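Local coordinates for aminopeptidase-like protein (Chaetomium thermophilum, PDB 5JM6) that probably acts as a zinc-dependent aminopeptidase of the M18 family, built as a dodecamer and linked to the Cvt pathway of selective autophagy, at residues 314-317 / 318-322; 436-439 / 440-444. One frame throughout, in Å; residues are numbered along the deposited sequence.

Contact 1 (314-317 / 318-322); sequences AFMA and LLHAK
Phe315 and Leu319 meet through different first torsions: CG of Phe315 stands anti to its own backbone N (chi1 176°), whereas CG of Leu319 stands anti to its carbonyl carbon (chi1 -70°), and these choices bring Leu319 CG over one face of the ring. The pair illustrates i to i+4 packing on an alpha-helix, here the last turns of helix 305-320, whose first turn carries the zinc ligand Asp306. Leu319 CD1 comes within 3.5 Å of Phe315 CE2, while Leu319 CG sits 4.1 Å above the ring plane, toward the rim. Helix 68-81 closes over the same two residues, with Leu79 touching both. Replacing Phe315 by an alanine is likely to take away the surface on which Leu319 CD1 rests and to open a gap beside Leu79. One residue on, Met316 and His320 run alongside each other and point the same way; the thioether chain, bent at chi2 and chi3, brings its terminal CE to 3.6 Å from His320 NE2. Phe54 packs on both, meeting the imidazole edge-to-face. Beneath the side chains the helical ladder runs from Leu318 N to Ala314 O and from Leu319 N to Phe315 O. Its next rung is less straight, with His320 N bonding Met316 O at 2.9 Å and 136°, and Met316 O also lies near the plane of the imidazole, 3.1 Å from His320 CD2.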
# COMPACT_ATOMS: atom_id res chain seq x y z
N ALA A 314 -7.57 -32.59 41.47
CA ALA A 314 -6.37 -33.17 42.06
C ALA A 314 -6.48 -33.18 43.58
O ALA A 314 -6.20 -34.19 44.23
CB ALA A 314 -5.13 -32.40 41.63
N PHE A 315 -6.90 -32.05 44.14
CA PHE A 315 -7.12 -31.93 45.58
C PHE A 315 -8.11 -32.98 46.07
O PHE A 315 -7.85 -33.67 47.06
CB PHE A 315 -7.62 -30.52 45.91
CG PHE A 315 -7.97 -30.31 47.36
CD1 PHE A 315 -6.98 -30.12 48.31
CD2 PHE A 315 -9.29 -30.29 47.76
CE1 PHE A 315 -7.31 -29.92 49.64
CE2 PHE A 315 -9.63 -30.09 49.09
CZ PHE A 315 -8.63 -29.91 50.03
N MET A 316 -9.24 -33.11 45.38
CA MET A 316 -10.26 -34.08 45.78
C MET A 316 -9.75 -35.51 45.64
O MET A 316 -10.13 -36.38 46.42
CB MET A 316 -11.54 -33.90 44.96
CG MET A 316 -12.30 -32.60 45.23
SD MET A 316 -12.94 -32.45 46.92
CE MET A 316 -14.20 -33.72 46.94
N ALA A 317 -8.90 -35.76 44.65
CA ALA A 317 -8.30 -37.08 44.48
C ALA A 317 -7.48 -37.46 45.71
O ALA A 317 -7.55 -38.59 46.19
CB ALA A 317 -7.45 -37.13 43.24
N LEU A 318 -6.70 -36.50 46.22
CA LEU A 318 -5.92 -36.75 47.42
C LEU A 318 -6.83 -37.07 48.60
O LEU A 318 -6.59 -38.04 49.32
CB LEU A 318 -5.04 -35.54 47.75
CG LEU A 318 -4.06 -35.75 48.90
CD1 LEU A 318 -3.13 -36.92 48.60
CD2 LEU A 318 -3.26 -34.49 49.18
N LEU A 319 -7.87 -36.27 48.79
CA LEU A 319 -8.82 -36.50 49.88
C LEU A 319 -9.52 -37.86 49.76
O LEU A 319 -9.91 -38.45 50.76
CB LEU A 319 -9.87 -35.39 49.94
CG LEU A 319 -9.42 -34.00 50.39
CD1 LEU A 319 -10.63 -33.09 50.56
CD2 LEU A 319 -8.60 -34.07 51.67
N HIS A 320 -9.69 -38.33 48.53
CA HIS A 320 -10.38 -39.60 48.29
C HIS A 320 -9.45 -40.79 48.04
O HIS A 320 -9.91 -41.90 47.76
CB HIS A 320 -11.35 -39.45 47.13
CG HIS A 320 -12.58 -38.67 47.47
ND1 HIS A 320 -13.81 -39.27 47.69
CD2 HIS A 320 -12.77 -37.35 47.66
CE1 HIS A 320 -14.70 -38.34 47.98
NE2 HIS A 320 -14.10 -37.16 47.97
N ALA A 321 -8.14 -40.58 48.14
CA ALA A 321 -7.18 -41.65 47.86
C ALA A 321 -7.20 -42.73 48.93
O ALA A 321 -7.60 -42.48 50.07
CB ALA A 321 -5.78 -41.07 47.71
N LYS A 322 -6.78 -43.94 48.56
CA LYS A 322 -6.60 -45.02 49.52
C LYS A 322 -5.51 -44.68 50.52
O LYS A 322 -4.54 -44.00 50.17
CB LYS A 322 -6.22 -46.33 48.82
CG LYS A 322 -7.30 -47.02 48.01
CD LYS A 322 -6.76 -48.34 47.46
CE LYS A 322 -7.52 -48.81 46.23
NZ LYS A 322 -6.84 -49.96 45.55

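Contact 2 (436-439 / 440-444)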
# COMPACT_ATOMS: atom_id res chain seq x y z
N LEU A 436 0.48 -43.99 32.24
CA LEU A 436 -0.83 -43.41 32.53
C LEU A 436 -1.96 -44.11 31.78
O LEU A 436 -3.09 -44.12 32.26
CB LEU A 436 -0.84 -41.91 32.21
CG LEU A 436 0.14 -40.99 32.94
CD1 LEU A 436 0.06 -39.62 32.33
CD2 LEU A 436 -0.14 -40.92 34.43
N ASP A 437 -1.67 -44.67 30.62
CA ASP A 437 -2.66 -45.51 29.95
C ASP A 437 -2.90 -46.76 30.78
O ASP A 437 -4.02 -47.26 30.87
CB ASP A 437 -2.21 -45.88 28.53
CG ASP A 437 -2.57 -44.81 27.52
OD1 ASP A 437 -3.22 -43.82 27.90
OD2 ASP A 437 -2.20 -44.97 26.33
N ARG A 438 -1.83 -47.27 31.39
CA ARG A 438 -1.92 -48.45 32.24
C ARG A 438 -2.69 -48.16 33.52
O ARG A 438 -3.53 -48.95 33.94
CB ARG A 438 -0.52 -48.98 32.56
CG ARG A 438 -0.49 -50.06 33.63
CD ARG A 438 -1.08 -51.36 33.12
NE ARG A 438 -0.90 -52.44 34.10
CZ ARG A 438 -1.78 -53.42 34.29
NH1 ARG A 438 -2.89 -53.46 33.58
NH2 ARG A 438 -1.54 -54.35 35.20
N ILE A 439 -2.42 -47.01 34.13
CA ILE A 439 -3.16 -46.61 35.32
C ILE A 439 -4.63 -46.40 34.97
O ILE A 439 -5.52 -46.82 35.71
CB ILE A 439 -2.56 -45.35 35.96
CG1 ILE A 439 -1.33 -45.74 36.79
CG2 ILE A 439 -3.58 -44.63 36.84
CD1 ILE A 439 -0.69 -44.59 37.54
N ALA A 440 -4.89 -45.78 33.82
CA ALA A 440 -6.26 -45.55 33.37
C ALA A 440 -7.05 -46.85 33.25
O ALA A 440 -8.25 -46.87 33.50
CB ALA A 440 -6.26 -44.82 32.04
N GLU A 441 -6.38 -47.93 32.88
CA GLU A 441 -7.07 -49.20 32.71
C GLU A 441 -7.42 -49.83 34.06
O GLU A 441 -8.47 -50.45 34.20
CB GLU A 441 -6.22 -50.17 31.88
CG GLU A 441 -6.81 -51.56 31.82
CD GLU A 441 -5.98 -52.49 30.98
OE1 GLU A 441 -4.98 -52.03 30.40
OE2 GLU A 441 -6.33 -53.69 30.90
N LEU A 442 -6.55 -49.66 35.04
CA LEU A 442 -6.83 -50.17 36.38
C LEU A 442 -7.91 -49.33 37.06
O LEU A 442 -8.59 -49.81 37.97
CB LEU A 442 -5.56 -50.18 37.23
CG LEU A 442 -4.34 -50.91 36.67
CD1 LEU A 442 -3.07 -50.41 37.34
CD2 LEU A 442 -4.48 -52.42 36.85
N SER A 443 -8.05 -48.09 36.62
CA SER A 443 -8.99 -47.14 37.23
C SER A 443 -10.38 -47.15 36.61
O SER A 443 -11.32 -46.57 37.16
CB SER A 443 -8.44 -45.72 37.14
OG SER A 443 -7.11 -45.64 37.63
N GLY A 444 -10.53 -47.80 35.46
CA GLY A 444 -11.76 -47.71 34.70
C GLY A 444 -11.89 -46.38 33.98
O GLY A 444 -12.98 -45.81 33.90
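The guanidinium of Arg438 has the methyl CD2 of Leu442 over one face, 3.6 Å above its plane and offset toward the rim, and the carboxylate of Glu441 at its edge. The two flat groups are turned 80° apart, and Glu441 OE1 remains 4.1 Å from Arg438 NH1, too far for a salt bridge though probably near enough for a weak attraction. The stronger partner of the arginine lies near the chain's C-terminal end, where Glu516 forms a salt bridge with NH2. With CG anti to the backbone N and a bend at chi2 (70°), the arginine chain turns so that a guanidinium face meets Leu442 CD2.

This is the C-terminal end of helix 430-443, and its backbone ladder continues to Ser443. Leu436 O receives Ala440 N at 2.9 Å, and Arg438 O receives Leu442 N. At the last turn Ile439 O is gripped twice, by Ser443 N at 3.0 Å and by the hydroxyl Ser443 OG at 2.8 Å. The amide arrives nearly along the C=O axis, whereas the hydroxyl comes from above the carbonyl plane, so the two donors occupy different directions around one oxygen. With OG beside its own backbone N (chi1 -51°), the serine folds back onto the preceding turn. Gly444 then leaves the helix with positive phi, a conformation that favours glycine.

On the flank of Asp437, the carboxylate forms a salt bridge with Arg449 of strand 448-450 and accepts a hydrogen bond from Asn447. Leu436 packs onto strands 386-394 and 473-481 of the mixed sheet, while Arg438, Ile439 and Leu442 meet helix 495-514 through Val513, Phe506 and Phe509.

How the contacts relate
Contacts 1 and 2 lie toward the C-terminal ends of two different helices of the same M18 family region, their centres about 16 Å apart and their nearest atoms about 8 Å apart without touching. What joins them is helix 495-514: Val500, Tyr503 and Asp508 receive side chains of contact 1, and Phe506, Phe509 and Val513 those of contact 2. They differ in depth: the centre of contact 1 is about 16 Å, and that of contact 2 about 26 Å, from the centre of the chain. The Ala314 side chain is about 13 Å from a bound zinc ion and about 11 Å from the side chain of the zinc ligand His133, whereas 436-444 lies away from the metal sites.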